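Local coordinates for conserved protein (Methanothermobacter thermautotrophicus, PDB 2WNY), which is of unknown function but belongs to a DUF54 family of probable RNA-binding proteins and is associated with the archaeal exosome superoperon, at residues K25-V33 / L97-W107; H9-G19 / N50-D60. The protein carries 1 engineered substitution. All coordinates share one frame; numbering follows the deposited sequence.

In the fold
Both contacts belong to one alpha+beta body built on an antiparallel sheet, and their centres lie 13 Å apart. Contact 2 joins strands 8-17 and 51-59, neighbours within the sheet; contact 1 packs helix 23-30 and the loop after it against helix 99-103, which continues directly from strand 92-98. The segments alternate along the chain, 9-19, 25-33, 50-60 and 97-107, so the two contacts interlock. They meet where Val26 and Leu30 of the helix rest on Leu15 and Tyr13 of the strand, and where Lys99 NZ, salt-bridged to Asp114, probably also bonds to Met16 O. Both thus build the same sheet-and-helix body, which probably binds RNA.

Contact 1: K25-V33 / L97-W107; sequences KVIEALRNV and LDKQKALEGVW
The Schellman motif that closes helix 99-103 is engaged from outside by Asn32, whose ND2 donates to Ala102 O at 2.7 Å, nearly in the amide plane. The same carbonyl accepts from Gly105 N, the glycine of positive phi that turns the chain, so two donors hold it. A second bond runs the opposite way, from Trp107 NE1 to the backbone Asn32 O, 2.9 Å long and almost straight (171°), with the oxygen at the indole edge, in the ring plane. One face of that ring carries Val33 CG1, 3.8 Å above its plane, with Leu97 CD1 beside it. With an alanine in place of Trp107, Asn32 O would probably lose its indole donor and a gap would open beside Val33. Farther along, Ala29 CB sits 4.0 Å from Ala102 CB; these small side chains are consistent with the close approach of the helix axes, 8.0 Å at 79°. With its CG anti to the backbone N (chi1 175°), Leu103 lays CD1 3.4 Å from Lys25 O and against the Glu28 carboxylate. Val26 and Leu30 rest on strand 8-17 and Ala102 on strand 115-122, helices against one face of an antiparallel sheet, as in a two-layer alpha+beta sandwich.

Contact 2: H9-G19 / N50-D60; sequences HNISYCLMVYG and NPITVLRGRLD. Engineered in segment 9-19: Cys14 (natural residue Arg).
Leu59 N donates to Ile11 O at 2.8 Å in an almost straight bond (177°), and Ile11 N answers to Leu59 O. Tyr13 with Gly57, Leu15 with Leu55 and Val17 with Thr53 repeat this pair of hydrogen bonds; these antiparallel hydrogen-bonded pairs tie strands 10-17 and 51-59 along their length. Beyond the last pair a water continues the link, accepting from Gly19 N and donating to Pro51 O.

Tyr13 has its CG between the backbone N and the carbonyl carbon (chi1 65°), which lays the ring across the neighbouring strand. Gly57 CA lies 3.8 Å from the centroid of the Tyr13 ring, a CH-pi contact over the face; a CB on this residue would run into Tyr13 OH. On the same face of the sheet Val17 CG2 meets Leu55 CD1 at 3.6 Å, and Val26 of helix 23-30 rests on both residues, while Ile11 and Leu59 are covered by Leu65 of helix 62-76.

The opposite face, with Ser12, Cys14, Met16, Val54, Arg56 and Arg58, mixes polar and apolar groups. The engineered Cys14 places SG 3.7 Å from Val54 CG1 and over a face of the Arg56 guanidinium, whose NE forms a salt bridge with Glu42. At one end of the ladder Asn10 CG lies 3.4 Å above the plane of the Arg58 guanidinium, but amide and guanidinium are tilted 38° apart. Toward the other end Met16 SD touches Ile52 CD1 at 3.7 Å. Ile52 CG2 presses on the Tyr18 ring 3.4 Å from its centroid, while Tyr18 OH bonds to Tyr47 N.

Strand 8-17 also pairs with strand 115-122, and strand 51-59 with strand 40-45. This contact is therefore an antiparallel ladder in the interior of the sheet, with helices packed on its Leu15 face, as is typical of a two-layer alpha+beta sandwich.

Contact 1: K25-V33 / L97-W107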
loop_
_atom_site.group_PDB
_atom_site.type_symbol
_atom_site.label_atom_id
_atom_site.label_comp_id
_atom_site.label_asym_id
_atom_site.label_seq_id
_atom_site.Cartn_x
_atom_site.Cartn_y
_atom_site.Cartn_z
ATOM N N LYS A 25 -1.780 -16.699 6.258
ATOM C CA LYS A 25 -2.950 -15.946 5.776
ATOM C C LYS A 25 -2.746 -14.438 5.725
ATOM O O LYS A 25 -3.304 -13.780 4.851
ATOM C CB LYS A 25 -4.167 -16.268 6.631
ATOM C CG LYS A 25 -4.573 -17.716 6.488
ATOM C CD LYS A 25 -5.982 -17.956 6.976
ATOM C CE LYS A 25 -5.984 -18.416 8.398
ATOM N NZ LYS A 25 -7.359 -18.695 8.874
ATOM N N VAL A 26 -1.999 -13.872 6.688
ATOM C CA VAL A 26 -1.668 -12.458 6.630
ATOM C C VAL A 26 -0.846 -12.175 5.339
ATOM O O VAL A 26 -1.089 -11.189 4.632
ATOM C CB VAL A 26 -0.946 -11.985 7.906
ATOM C CG1 VAL A 26 -0.532 -10.499 7.800
ATOM C CG2 VAL A 26 -1.883 -12.151 9.144
ATOM N N ILE A 27 0.117 -13.045 5.054
ATOM C CA ILE A 27 0.956 -12.897 3.868
ATOM C C ILE A 27 0.110 -13.152 2.625
ATOM O O ILE A 27 0.257 -12.439 1.632
ATOM C CB ILE A 27 2.194 -13.818 3.924
ATOM C CG1 ILE A 27 3.253 -13.232 4.882
ATOM C CG2 ILE A 27 2.814 -13.972 2.555
ATOM C CD1 ILE A 27 4.275 -14.251 5.358
ATOM N N GLU A 28 -0.785 -14.144 2.671
ATOM C CA GLU A 28 -1.728 -14.308 1.542
ATOM C C GLU A 28 -2.493 -13.001 1.256
ATOM O O GLU A 28 -2.645 -12.606 0.098
ATOM C CB GLU A 28 -2.702 -15.457 1.792
ATOM C CG GLU A 28 -3.633 -15.763 0.626
ATOM C CD GLU A 28 -4.715 -16.772 1.005
ATOM O OE1 GLU A 28 -4.546 -17.487 2.012
ATOM O OE2 GLU A 28 -5.740 -16.839 0.304
ATOM N N ALA A 29 -2.989 -12.342 2.307
ATOM C CA ALA A 29 -3.658 -11.043 2.154
ATOM C C ALA A 29 -2.732 -9.980 1.525
ATOM O O ALA A 29 -3.106 -9.295 0.582
ATOM C CB ALA A 29 -4.205 -10.556 3.511
ATOM N N LEU A 30 -1.513 -9.854 2.040
ATOM C CA LEU A 30 -0.535 -8.952 1.415
ATOM C C LEU A 30 -0.329 -9.242 -0.057
ATOM O O LEU A 30 -0.275 -8.314 -0.866
ATOM C CB LEU A 30 0.812 -9.058 2.129
ATOM C CG LEU A 30 2.023 -8.446 1.431
ATOM C CD1 LEU A 30 1.858 -6.911 1.401
ATOM C CD2 LEU A 30 3.293 -8.815 2.177
ATOM N N ARG A 31 -0.220 -10.521 -0.404
ATOM C CA ARG A 31 -0.012 -10.917 -1.815
ATOM C C ARG A 31 -1.235 -10.755 -2.704
ATOM O O ARG A 31 -1.153 -10.959 -3.918
ATOM C CB ARG A 31 0.539 -12.343 -1.893
ATOM C CG ARG A 31 1.992 -12.363 -1.446
ATOM C CD ARG A 31 2.589 -13.738 -1.430
ATOM N NE ARG A 31 3.953 -13.631 -0.915
ATOM C CZ ARG A 31 4.656 -14.636 -0.409
ATOM N NH1 ARG A 31 4.140 -15.857 -0.347
ATOM N NH2 ARG A 31 5.887 -14.406 0.041
ATOM N N ASN A 32 -2.367 -10.385 -2.111
ATOM C CA ASN A 32 -3.494 -9.933 -2.923
ATOM C C ASN A 32 -3.377 -8.442 -3.221
ATOM O O ASN A 32 -4.177 -7.872 -3.938
ATOM C CB ASN A 32 -4.815 -10.257 -2.241
ATOM C CG ASN A 32 -5.183 -11.716 -2.373
ATOM O OD1 ASN A 32 -4.766 -12.374 -3.316
ATOM N ND2 ASN A 32 -5.940 -12.233 -1.420
ATOM N N VAL A 33 -2.378 -7.803 -2.626
ATOM C CA VAL A 33 -2.144 -6.392 -2.868
ATOM C C VAL A 33 -0.825 -6.299 -3.627
ATOM O O VAL A 33 -0.734 -5.621 -4.648
ATOM C CB VAL A 33 -2.078 -5.583 -1.543
ATOM C CG1 VAL A 33 -1.719 -4.114 -1.804
ATOM C CG2 VAL A 33 -3.408 -5.677 -0.759
ATOM N N LEU A 97 -5.250 -0.367 3.361
ATOM C CA LEU A 97 -6.281 -1.270 2.856
ATOM C C LEU A 97 -6.637 -2.275 3.938
ATOM O O LEU A 97 -5.749 -2.742 4.692
ATOM C CB LEU A 97 -5.792 -1.984 1.590
ATOM C CG LEU A 97 -5.447 -1.139 0.341
ATOM C CD1 LEU A 97 -4.650 -1.960 -0.684
ATOM C CD2 LEU A 97 -6.689 -0.536 -0.316
ATOM N N ASP A 98 -7.929 -2.584 4.026
ATOM C CA ASP A 98 -8.430 -3.537 5.007
ATOM C C ASP A 98 -7.757 -4.893 4.819
ATOM O O ASP A 98 -7.730 -5.436 3.720
ATOM C CB ASP A 98 -9.954 -3.689 4.924
ATOM C CG ASP A 98 -10.512 -4.498 6.082
ATOM O OD1 ASP A 98 -10.931 -3.887 7.072
ATOM O OD2 ASP A 98 -10.464 -5.741 6.037
ATOM N N LYS A 99 -7.173 -5.407 5.890
ATOM C CA LYS A 99 -6.464 -6.668 5.813
ATOM C C LYS A 99 -7.390 -7.862 5.556
ATOM O O LYS A 99 -7.036 -8.773 4.838
ATOM C CB LYS A 99 -5.652 -6.879 7.090
ATOM C CG LYS A 99 -4.781 -8.129 7.040
ATOM C CD LYS A 99 -3.699 -8.091 8.127
ATOM C CE LYS A 99 -4.324 -8.279 9.460
ATOM N NZ LYS A 99 -3.366 -8.186 10.643
ATOM N N GLN A 100 -8.586 -7.853 6.130
ATOM C CA GLN A 100 -9.480 -8.991 5.992
ATOM C C GLN A 100 -10.055 -9.026 4.599
ATOM O O GLN A 100 -10.181 -10.093 3.979
ATOM C CB GLN A 100 -10.607 -8.920 7.035
ATOM C CG GLN A 100 -10.134 -8.968 8.495
ATOM C CD GLN A 100 -9.183 -10.100 8.808
ATOM O OE1 GLN A 100 -9.341 -11.234 8.360
ATOM N NE2 GLN A 100 -8.161 -9.784 9.580
ATOM N N LYS A 101 -10.414 -7.842 4.112
ATOM C CA LYS A 101 -10.820 -7.689 2.728
ATOM C C LYS A 101 -9.714 -8.097 1.755
ATOM O O LYS A 101 -9.982 -8.826 0.793
ATOM C CB LYS A 101 -11.303 -6.263 2.461
ATOM C CG LYS A 101 -12.611 -5.932 3.165
ATOM C CD LYS A 101 -13.786 -6.843 2.766
ATOM C CE LYS A 101 -14.546 -6.295 1.559
ATOM N NZ LYS A 101 -15.779 -7.108 1.253
ATOM N N ALA A 102 -8.478 -7.666 2.004
ATOM C CA ALA A 102 -7.345 -8.124 1.175
ATOM C C ALA A 102 -7.248 -9.649 1.117
ATOM O O ALA A 102 -6.969 -10.218 0.072
ATOM C CB ALA A 102 -6.019 -7.510 1.683
ATOM N N LEU A 103 -7.486 -10.329 2.239
ATOM C CA LEU A 103 -7.407 -11.783 2.230
ATOM C C LEU A 103 -8.472 -12.356 1.285
ATOM O O LEU A 103 -8.254 -13.389 0.635
ATOM C CB LEU A 103 -7.563 -12.355 3.644
ATOM C CG LEU A 103 -7.611 -13.878 3.729
ATOM C CD1 LEU A 103 -6.276 -14.467 3.312
ATOM C CD2 LEU A 103 -7.951 -14.278 5.151
ATOM N N GLU A 104 -9.608 -11.673 1.186
ATOM C CA GLU A 104 -10.648 -12.097 0.246
ATOM C C GLU A 104 -10.430 -11.540 -1.173
ATOM O O GLU A 104 -11.275 -11.717 -2.029
ATOM C CB GLU A 104 -12.060 -11.738 0.759
ATOM C CG GLU A 104 -12.390 -12.225 2.160
ATOM C CD GLU A 104 -12.417 -13.754 2.289
ATOM O OE1 GLU A 104 -12.966 -14.416 1.378
ATOM O OE2 GLU A 104 -11.906 -14.286 3.316
ATOM N N GLY A 105 -9.297 -10.879 -1.408
ATOM C CA GLY A 105 -8.956 -10.373 -2.745
ATOM C C GLY A 105 -9.620 -9.048 -3.078
ATOM O O GLY A 105 -9.790 -8.704 -4.247
ATOM N N VAL A 106 -10.014 -8.306 -2.046
ATOM C CA VAL A 106 -10.690 -7.032 -2.255
ATOM C C VAL A 106 -9.810 -5.923 -1.688
ATOM O O VAL A 106 -9.210 -6.077 -0.607
ATOM C CB VAL A 106 -12.082 -6.999 -1.602
ATOM C CG1 VAL A 106 -12.763 -5.653 -1.845
ATOM C CG2 VAL A 106 -12.959 -8.151 -2.124
ATOM N N TRP A 107 -9.720 -4.819 -2.425
ATOM C CA TRP A 107 -8.979 -3.659 -1.954
ATOM C C TRP A 107 -9.969 -2.682 -1.357
ATOM O O TRP A 107 -10.761 -2.059 -2.073
ATOM C CB TRP A 107 -8.229 -2.994 -3.100
ATOM C CG TRP A 107 -6.996 -3.692 -3.565
ATOM C CD1 TRP A 107 -6.697 -5.035 -3.468
ATOM C CD2 TRP A 107 -5.899 -3.082 -4.261
ATOM N NE1 TRP A 107 -5.464 -5.287 -4.059
ATOM C CE2 TRP A 107 -4.960 -4.108 -4.551
ATOM C CE3 TRP A 107 -5.618 -1.766 -4.669
ATOM C CZ2 TRP A 107 -3.739 -3.844 -5.189
ATOM C CZ3 TRP A 107 -4.408 -1.509 -5.313
ATOM C CH2 TRP A 107 -3.500 -2.544 -5.588
#

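Contact 2: H9-G19 / N50-D60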
loop_
_atom_site.group_PDB
_atom_site.type_symbol
_atom_site.label_atom_id
_atom_site.label_comp_id
_atom_site.label_asym_id
_atom_site.label_seq_id
_atom_site.Cartn_x
_atom_site.Cartn_y
_atom_site.Cartn_z
ATOM N N HIS A 9 7.790 5.238 -8.073
ATOM C CA HIS A 9 9.217 4.897 -7.953
ATOM C C HIS A 9 9.405 3.604 -7.184
ATOM O O HIS A 9 10.208 2.727 -7.543
ATOM C CB HIS A 9 9.948 6.047 -7.270
ATOM C CG HIS A 9 10.051 7.268 -8.124
ATOM N ND1 HIS A 9 10.686 7.261 -9.348
ATOM C CD2 HIS A 9 9.617 8.534 -7.931
ATOM C CE1 HIS A 9 10.629 8.470 -9.878
ATOM N NE2 HIS A 9 9.994 9.264 -9.034
ATOM N N ASN A 10 8.641 3.490 -6.108
ATOM C CA ASN A 10 8.743 2.343 -5.220
ATOM C C ASN A 10 7.502 2.308 -4.328
ATOM O O ASN A 10 6.736 3.289 -4.277
ATOM C CB ASN A 10 10.042 2.424 -4.406
ATOM C CG ASN A 10 10.057 3.596 -3.428
ATOM O OD1 ASN A 10 9.237 3.657 -2.519
ATOM N ND2 ASN A 10 10.993 4.520 -3.610
ATOM N N ILE A 11 7.295 1.187 -3.643
ATOM C CA ILE A 11 6.227 1.084 -2.641
ATOM C C ILE A 11 6.841 0.505 -1.377
ATOM O O ILE A 11 7.501 -0.554 -1.435
ATOM C CB ILE A 11 5.104 0.114 -3.076
ATOM C CG1 ILE A 11 4.553 0.498 -4.448
ATOM C CG2 ILE A 11 3.974 0.111 -2.028
ATOM C CD1 ILE A 11 3.367 -0.334 -4.895
ATOM N N SER A 12 6.663 1.209 -0.262
ATOM C CA SER A 12 6.988 0.662 1.048
ATOM C C SER A 12 5.679 0.080 1.584
ATOM O O SER A 12 4.607 0.668 1.371
ATOM C CB SER A 12 7.496 1.741 1.999
ATOM O OG SER A 12 8.771 2.208 1.621
ATOM N N TYR A 13 5.756 -1.063 2.257
ATOM C CA TYR A 13 4.554 -1.651 2.852
ATOM C C TYR A 13 4.840 -2.147 4.250
ATOM O O TYR A 13 5.991 -2.508 4.596
ATOM C CB TYR A 13 3.942 -2.748 1.962
ATOM C CG TYR A 13 4.833 -3.953 1.792
ATOM C CD1 TYR A 13 4.862 -4.967 2.761
ATOM C CD2 TYR A 13 5.651 -4.080 0.680
ATOM C CE1 TYR A 13 5.692 -6.064 2.625
ATOM C CE2 TYR A 13 6.476 -5.164 0.538
ATOM C CZ TYR A 13 6.484 -6.163 1.507
ATOM O OH TYR A 13 7.303 -7.242 1.357
ATOM N N CYS A 14 3.790 -2.116 5.066
ATOM C CA CYS A 14 3.852 -2.546 6.432
ATOM C C CYS A 14 2.527 -3.242 6.788
ATOM O O CYS A 14 1.460 -2.739 6.442
ATOM C CB CYS A 14 4.057 -1.296 7.308
ATOM S SG CYS A 14 4.304 -1.671 8.971
ATOM N N LEU A 15 2.581 -4.382 7.475
ATOM C CA LEU A 15 1.347 -4.965 8.087
ATOM C C LEU A 15 1.733 -5.813 9.271
ATOM O O LEU A 15 2.924 -6.106 9.470
ATOM C CB LEU A 15 0.424 -5.693 7.094
ATOM C CG LEU A 15 0.790 -7.040 6.470
ATOM C CD1 LEU A 15 -0.446 -7.616 5.804
ATOM C CD2 LEU A 15 1.951 -6.909 5.488
ATOM N N MET A 16 0.746 -6.129 10.103
ATOM C CA MET A 16 1.024 -6.696 11.401
ATOM C C MET A 16 0.429 -8.070 11.525
ATOM O O MET A 16 -0.599 -8.379 10.904
ATOM C CB MET A 16 0.490 -5.776 12.507
ATOM C CG MET A 16 0.169 -4.399 11.975
ATOM S SD MET A 16 0.649 -3.070 13.043
ATOM C CE MET A 16 2.189 -2.643 12.247
ATOM N N VAL A 17 1.095 -8.893 12.323
ATOM C CA VAL A 17 0.576 -10.219 12.641
ATOM C C VAL A 17 0.408 -10.269 14.153
ATOM O O VAL A 17 1.407 -10.251 14.896
ATOM C CB VAL A 17 1.527 -11.346 12.217
ATOM C CG1 VAL A 17 0.880 -12.716 12.474
ATOM C CG2 VAL A 17 1.930 -11.214 10.735
ATOM N N TYR A 18 -0.843 -10.358 14.588
ATOM C CA TYR A 18 -1.148 -10.470 16.008
ATOM C C TYR A 18 -1.051 -11.941 16.450
ATOM O O TYR A 18 -0.910 -12.855 15.623
ATOM C CB TYR A 18 -2.501 -9.823 16.327
ATOM C CG TYR A 18 -2.411 -8.312 16.263
ATOM C CD1 TYR A 18 -2.142 -7.560 17.407
ATOM C CD2 TYR A 18 -2.535 -7.638 15.046
ATOM C CE1 TYR A 18 -2.010 -6.181 17.350
ATOM C CE2 TYR A 18 -2.398 -6.253 14.974
ATOM C CZ TYR A 18 -2.134 -5.537 16.118
ATOM O OH TYR A 18 -1.989 -4.186 16.052
ATOM N N GLY A 19 -1.098 -12.149 17.756
ATOM C CA GLY A 19 -0.859 -13.479 18.326
ATOM C C GLY A 19 -1.833 -14.528 17.816
ATOM O O GLY A 19 -1.433 -15.649 17.577
ATOM N N ASN A 50 -0.023 -5.092 22.263
ATOM C CA ASN A 50 0.043 -6.507 21.921
ATOM C C ASN A 50 1.249 -6.829 21.045
ATOM O O ASN A 50 1.590 -6.050 20.147
ATOM C CB ASN A 50 -1.279 -6.962 21.317
ATOM C CG ASN A 50 -2.396 -6.970 22.362
ATOM O OD1 ASN A 50 -3.409 -6.267 22.244
ATOM N ND2 ASN A 50 -2.182 -7.725 23.414
ATOM N N PRO A 51 1.946 -7.938 21.355
ATOM C CA PRO A 51 3.155 -8.237 20.597
ATOM C C PRO A 51 2.752 -8.643 19.200
ATOM O O PRO A 51 1.767 -9.367 19.014
ATOM C CB PRO A 51 3.799 -9.405 21.354
ATOM C CG PRO A 51 2.714 -9.973 22.226
ATOM C CD PRO A 51 1.634 -8.958 22.374
ATOM N N ILE A 52 3.476 -8.124 18.223
ATOM C CA ILE A 52 3.191 -8.421 16.823
ATOM C C ILE A 52 4.486 -8.759 16.112
ATOM O O ILE A 52 5.591 -8.430 16.587
ATOM C CB ILE A 52 2.546 -7.230 16.093
ATOM C CG1 ILE A 52 3.444 -5.978 16.189
ATOM C CG2 ILE A 52 1.140 -6.951 16.657
ATOM C CD1 ILE A 52 2.959 -4.769 15.356
ATOM N N THR A 53 4.349 -9.447 14.988
ATOM C CA THR A 53 5.388 -9.440 13.996
ATOM C C THR A 53 4.977 -8.358 13.024
ATOM O O THR A 53 3.841 -8.331 12.567
ATOM C CB THR A 53 5.492 -10.773 13.245
ATOM O OG1 THR A 53 5.843 -11.791 14.172
ATOM C CG2 THR A 53 6.601 -10.698 12.197
ATOM N N VAL A 54 5.899 -7.452 12.730
ATOM C CA VAL A 54 5.677 -6.504 11.633
ATOM C C VAL A 54 6.275 -7.111 10.376
ATOM O O VAL A 54 7.429 -7.548 10.388
ATOM C CB VAL A 54 6.334 -5.124 11.928
ATOM C CG1 VAL A 54 6.399 -4.268 10.670
ATOM C CG2 VAL A 54 5.553 -4.411 12.996
ATOM N N LEU A 55 5.479 -7.155 9.313
ATOM C CA LEU A 55 5.963 -7.551 7.994
ATOM C C LEU A 55 6.145 -6.291 7.175
ATOM O O LEU A 55 5.173 -5.592 6.901
ATOM C CB LEU A 55 4.946 -8.481 7.307
ATOM C CG LEU A 55 4.633 -9.746 8.121
ATOM C CD1 LEU A 55 3.375 -10.450 7.541
ATOM C CD2 LEU A 55 5.832 -10.710 8.165
ATOM N N ARG A 56 7.385 -6.004 6.813
ATOM C CA ARG A 56 7.751 -4.792 6.092
ATOM C C ARG A 56 8.531 -5.096 4.809
ATOM O O ARG A 56 9.241 -6.094 4.713
ATOM C CB ARG A 56 8.671 -3.945 6.965
ATOM C CG ARG A 56 8.018 -3.020 7.923
ATOM C CD ARG A 56 9.108 -2.158 8.590
ATOM N NE ARG A 56 8.842 -1.921 10.010
ATOM C CZ ARG A 56 8.278 -0.824 10.516
ATOM N NH1 ARG A 56 7.904 0.175 9.721
ATOM N NH2 ARG A 56 8.084 -0.733 11.825
ATOM N N GLY A 57 8.438 -4.195 3.840
ATOM C CA GLY A 57 9.251 -4.302 2.640
ATOM C C GLY A 57 9.273 -2.972 1.931
ATOM O O GLY A 57 8.431 -2.090 2.183
ATOM N N ARG A 58 10.284 -2.816 1.092
ATOM C CA ARG A 58 10.347 -1.739 0.119
ATOM C C ARG A 58 10.573 -2.425 -1.213
ATOM O O ARG A 58 11.563 -3.162 -1.421
ATOM C CB ARG A 58 11.441 -0.728 0.458
ATOM C CG ARG A 58 11.311 0.592 -0.308
ATOM C CD ARG A 58 12.536 1.446 -0.069
ATOM N NE ARG A 58 12.902 2.283 -1.218
ATOM C CZ ARG A 58 13.278 1.829 -2.419
ATOM N NH1 ARG A 58 13.312 0.524 -2.686
ATOM N NH2 ARG A 58 13.606 2.694 -3.374
ATOM N N LEU A 59 9.599 -2.230 -2.092
ATOM C CA LEU A 59 9.559 -2.896 -3.364
ATOM C C LEU A 59 9.872 -1.869 -4.455
ATOM O O LEU A 59 9.255 -0.804 -4.488
ATOM C CB LEU A 59 8.144 -3.438 -3.558
ATOM C CG LEU A 59 7.815 -3.977 -4.943
ATOM C CD1 LEU A 59 8.244 -5.433 -5.031
ATOM C CD2 LEU A 59 6.321 -3.818 -5.222
ATOM N N ASP A 60 10.842 -2.167 -5.322
ATOM C CA ASP A 60 11.085 -1.334 -6.481
ATOM C C ASP A 60 11.247 -2.150 -7.780
ATOM O O ASP A 60 11.593 -1.589 -8.816
ATOM C CB ASP A 60 12.275 -0.383 -6.236
ATOM C CG ASP A 60 13.636 -1.082 -6.341
ATOM O OD1 ASP A 60 13.707 -2.323 -6.182
ATOM O OD2 ASP A 60 14.640 -0.377 -6.563
HETATM O O HOH W 1 -0.791 -10.059 19.643
#